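Local coordinates for protein tyrosinase (Aspergillus oryzae, PDB 6JUA) that probably oxidises L-tyrosine and L-dopa to L-dopaquinone with molecular oxygen, using a dinuclear copper centre, at residues F103-R108 against D427-W432. The protein carries 1 engineered substitution. Residues are numbered along the deposited sequence; the frame is centred on the assembly and turned at random.
Sequences FPTWHR and DDVKDW. With CU (copper (II) ion), chain E; PER (peroxide ion), chain G.
Arg108 reaches from the first turn of helix 103-129, a copper-binding helix of the tyrosinase di-copper fold, to the loop 427-432. Its NH1 donates to Val429 O at 2.8 Å; the N-H...O angle of 155° and an acceptor close to the guanidinium plane mark a well-formed edge-on bond. The aliphatic part of the arginine runs alongside Val429, CD lying 3.8 Å from Val429 CB. Over one guanidinium face sits Trp432 CB, 4.0 Å from Arg108 CZ, while the indole is turned 61° from that plane and approaches with its CE3 edge, so the geometry is not a stack. A bend at chi3 (-67°) in the otherwise extended arginine chain turns the guanidinium into this position. Further out, NE makes a salt bridge to Asp380 of helix 371-389, so that one guanidinium links that helix, its own helix and, through NH1, the loop. Thr105 adds a looser touch, CB to Val429 CG2, and its OG1 is hydrogen-bonded to Ser426 OG. On the copper side, His107 shares one copper ion with His71 and His98, and the peroxide binds this ion side-on through both O1 and O2. His107 NE2 binds the copper ion at 2.3 Å. Across the ring, ND1 donates to Phe103 O at 2.8 Å, holding the imidazole's rotation.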
loop_
_atom_site.group_PDB
_atom_site.type_symbol
_atom_site.label_atom_id
_atom_site.label_comp_id
_atom_site.label_asym_id
_atom_site.label_seq_id
_atom_site.Cartn_x
_atom_site.Cartn_y
_atom_site.Cartn_z
ATOM N N PHE B 103 10.562 -2.536 -31.440
ATOM C CA PHE B 103 9.899 -2.500 -30.132
ATOM C C PHE B 103 8.414 -2.183 -30.232
ATOM O O PHE B 103 7.587 -2.871 -29.615
ATOM C CB PHE B 103 10.587 -1.481 -29.213
ATOM C CG PHE B 103 9.766 -1.020 -28.034
ATOM C CD1 PHE B 103 9.572 -1.831 -26.928
ATOM C CD2 PHE B 103 9.169 0.230 -28.037
ATOM C CE1 PHE B 103 8.801 -1.428 -25.863
ATOM C CE2 PHE B 103 8.390 0.653 -26.973
ATOM C CZ PHE B 103 8.186 -0.188 -25.898
ATOM N N PRO B 104 7.993 -1.150 -30.954
ATOM C CA PRO B 104 6.556 -0.852 -31.018
ATOM C C PRO B 104 5.730 -1.892 -31.762
ATOM O O PRO B 104 4.564 -2.145 -31.405
ATOM C CB PRO B 104 6.500 0.490 -31.754
ATOM C CG PRO B 104 7.889 1.042 -31.709
ATOM C CD PRO B 104 8.788 -0.167 -31.709
ATOM N N THR B 105 6.249 -2.508 -32.808
ATOM C CA THR B 105 5.457 -3.427 -33.631
ATOM C C THR B 105 5.385 -4.815 -33.010
ATOM O O THR B 105 4.317 -5.440 -33.085
ATOM C CB THR B 105 6.004 -3.489 -35.067
ATOM O OG1 THR B 105 7.408 -3.776 -35.043
ATOM C CG2 THR B 105 5.838 -2.135 -35.736
ATOM N N TRP B 106 6.448 -5.289 -32.359
ATOM C CA TRP B 106 6.393 -6.527 -31.593
ATOM C C TRP B 106 5.314 -6.389 -30.511
ATOM O O TRP B 106 4.443 -7.259 -30.414
ATOM C CB TRP B 106 7.717 -6.924 -30.927
ATOM C CG TRP B 106 7.666 -8.323 -30.373
ATOM C CD1 TRP B 106 8.042 -9.474 -31.008
ATOM C CD2 TRP B 106 7.223 -8.722 -29.066
ATOM N NE1 TRP B 106 7.852 -10.559 -30.181
ATOM C CE2 TRP B 106 7.350 -10.124 -28.981
ATOM C CE3 TRP B 106 6.737 -8.012 -27.964
ATOM C CZ2 TRP B 106 6.992 -10.823 -27.827
ATOM C CZ3 TRP B 106 6.378 -8.696 -26.821
ATOM C CH2 TRP B 106 6.508 -10.098 -26.758
ATOM N N HIS B 107 5.341 -5.276 -29.759
ATOM C CA HIS B 107 4.328 -5.119 -28.702
ATOM C C HIS B 107 2.938 -4.839 -29.263
ATOM O O HIS B 107 1.936 -5.217 -28.605
ATOM C CB HIS B 107 4.765 -4.058 -27.685
ATOM C CG HIS B 107 5.946 -4.463 -26.838
ATOM N ND1 HIS B 107 7.260 -4.360 -27.255
ATOM C CD2 HIS B 107 6.005 -4.982 -25.583
ATOM C CE1 HIS B 107 8.064 -4.797 -26.298
ATOM N NE2 HIS B 107 7.330 -5.178 -25.264
ATOM N N ARG B 108 2.791 -4.237 -30.442
ATOM C CA ARG B 108 1.462 -4.059 -31.058
ATOM C C ARG B 108 0.789 -5.414 -31.252
ATOM O O ARG B 108 -0.381 -5.594 -30.926
ATOM C CB ARG B 108 1.546 -3.331 -32.397
ATOM C CG ARG B 108 0.290 -3.275 -33.244
ATOM C CD ARG B 108 0.290 -2.192 -34.318
ATOM N NE ARG B 108 0.260 -0.850 -33.734
ATOM C CZ ARG B 108 0.517 0.278 -34.386
ATOM N NH1 ARG B 108 0.814 0.235 -35.687
ATOM N NH2 ARG B 108 0.474 1.462 -33.774
ATOM N N ASP B 427 5.438 -4.748 -41.237
ATOM C CA ASP B 427 4.542 -4.156 -42.234
ATOM C C ASP B 427 3.116 -4.664 -42.082
ATOM O O ASP B 427 2.170 -3.980 -42.483
ATOM C CB ASP B 427 5.089 -4.448 -43.635
ATOM C CG ASP B 427 6.116 -3.444 -44.104
ATOM O OD1 ASP B 427 6.220 -2.329 -43.562
ATOM O OD2 ASP B 427 6.850 -3.761 -45.072
ATOM N N ASP B 428 2.925 -5.852 -41.505
ATOM C CA ASP B 428 1.586 -6.415 -41.368
ATOM C C ASP B 428 0.715 -5.553 -40.459
ATOM O O ASP B 428 -0.512 -5.591 -40.558
ATOM C CB ASP B 428 1.629 -7.845 -40.819
ATOM C CG ASP B 428 2.318 -8.818 -41.749
ATOM O OD1 ASP B 428 2.203 -8.649 -42.981
ATOM O OD2 ASP B 428 2.967 -9.762 -41.249
ATOM N N VAL B 429 1.344 -4.772 -39.590
ATOM C CA VAL B 429 0.577 -4.023 -38.590
ATOM C C VAL B 429 0.890 -2.537 -38.638
ATOM O O VAL B 429 0.693 -1.794 -37.677
ATOM C CB VAL B 429 0.779 -4.605 -37.181
ATOM C CG1 VAL B 429 0.381 -6.070 -37.118
ATOM C CG2 VAL B 429 2.224 -4.454 -36.718
ATOM N N LYS B 430 1.329 -2.069 -39.813
ATOM C CA LYS B 430 1.532 -0.636 -40.005
ATOM C C LYS B 430 0.210 0.100 -39.807
ATOM O O LYS B 430 0.155 1.125 -39.125
ATOM C CB LYS B 430 2.118 -0.332 -41.385
ATOM C CG LYS B 430 2.421 1.130 -41.641
ATOM C CD LYS B 430 2.887 1.358 -43.080
ATOM C CE LYS B 430 3.147 2.846 -43.321
ATOM N NZ LYS B 430 3.572 3.107 -44.723
ATOM N N ASP B 431 -0.854 -0.379 -40.435
ATOM C CA ASP B 431 -2.188 0.140 -40.131
ATOM C C ASP B 431 -2.816 -0.705 -39.026
ATOM O O ASP B 431 -3.184 -1.843 -39.325
ATOM C CB ASP B 431 -3.076 0.135 -41.376
ATOM C CG ASP B 431 -4.445 0.731 -41.115
ATOM O OD1 ASP B 431 -4.697 1.187 -39.983
ATOM O OD2 ASP B 431 -5.289 0.728 -42.037
ATOM N N TRP B 432 -2.884 -0.175 -37.808
ATOM C CA TRP B 432 -3.445 -0.923 -36.686
ATOM C C TRP B 432 -4.893 -1.335 -36.942
ATOM O O TRP B 432 -5.412 -2.307 -36.377
ATOM C CB TRP B 432 -3.371 -0.106 -35.392
ATOM C CG TRP B 432 -4.049 1.229 -35.510
ATOM C CD1 TRP B 432 -5.326 1.555 -35.170
ATOM C CD2 TRP B 432 -3.451 2.431 -36.024
ATOM N NE1 TRP B 432 -5.563 2.888 -35.442
ATOM C CE2 TRP B 432 -4.428 3.447 -35.963
ATOM C CE3 TRP B 432 -2.185 2.752 -36.527
ATOM C CZ2 TRP B 432 -4.167 4.747 -36.389
ATOM C CZ3 TRP B 432 -1.929 4.045 -36.948
ATOM C CH2 TRP B 432 -2.916 5.037 -36.877
HETATM CU CU CU E . 8.406 -5.437 -23.288
HETATM O O1 PER G . 8.387 -3.597 -22.757
HETATM O O2 PER G . 7.614 -4.380 -21.788
#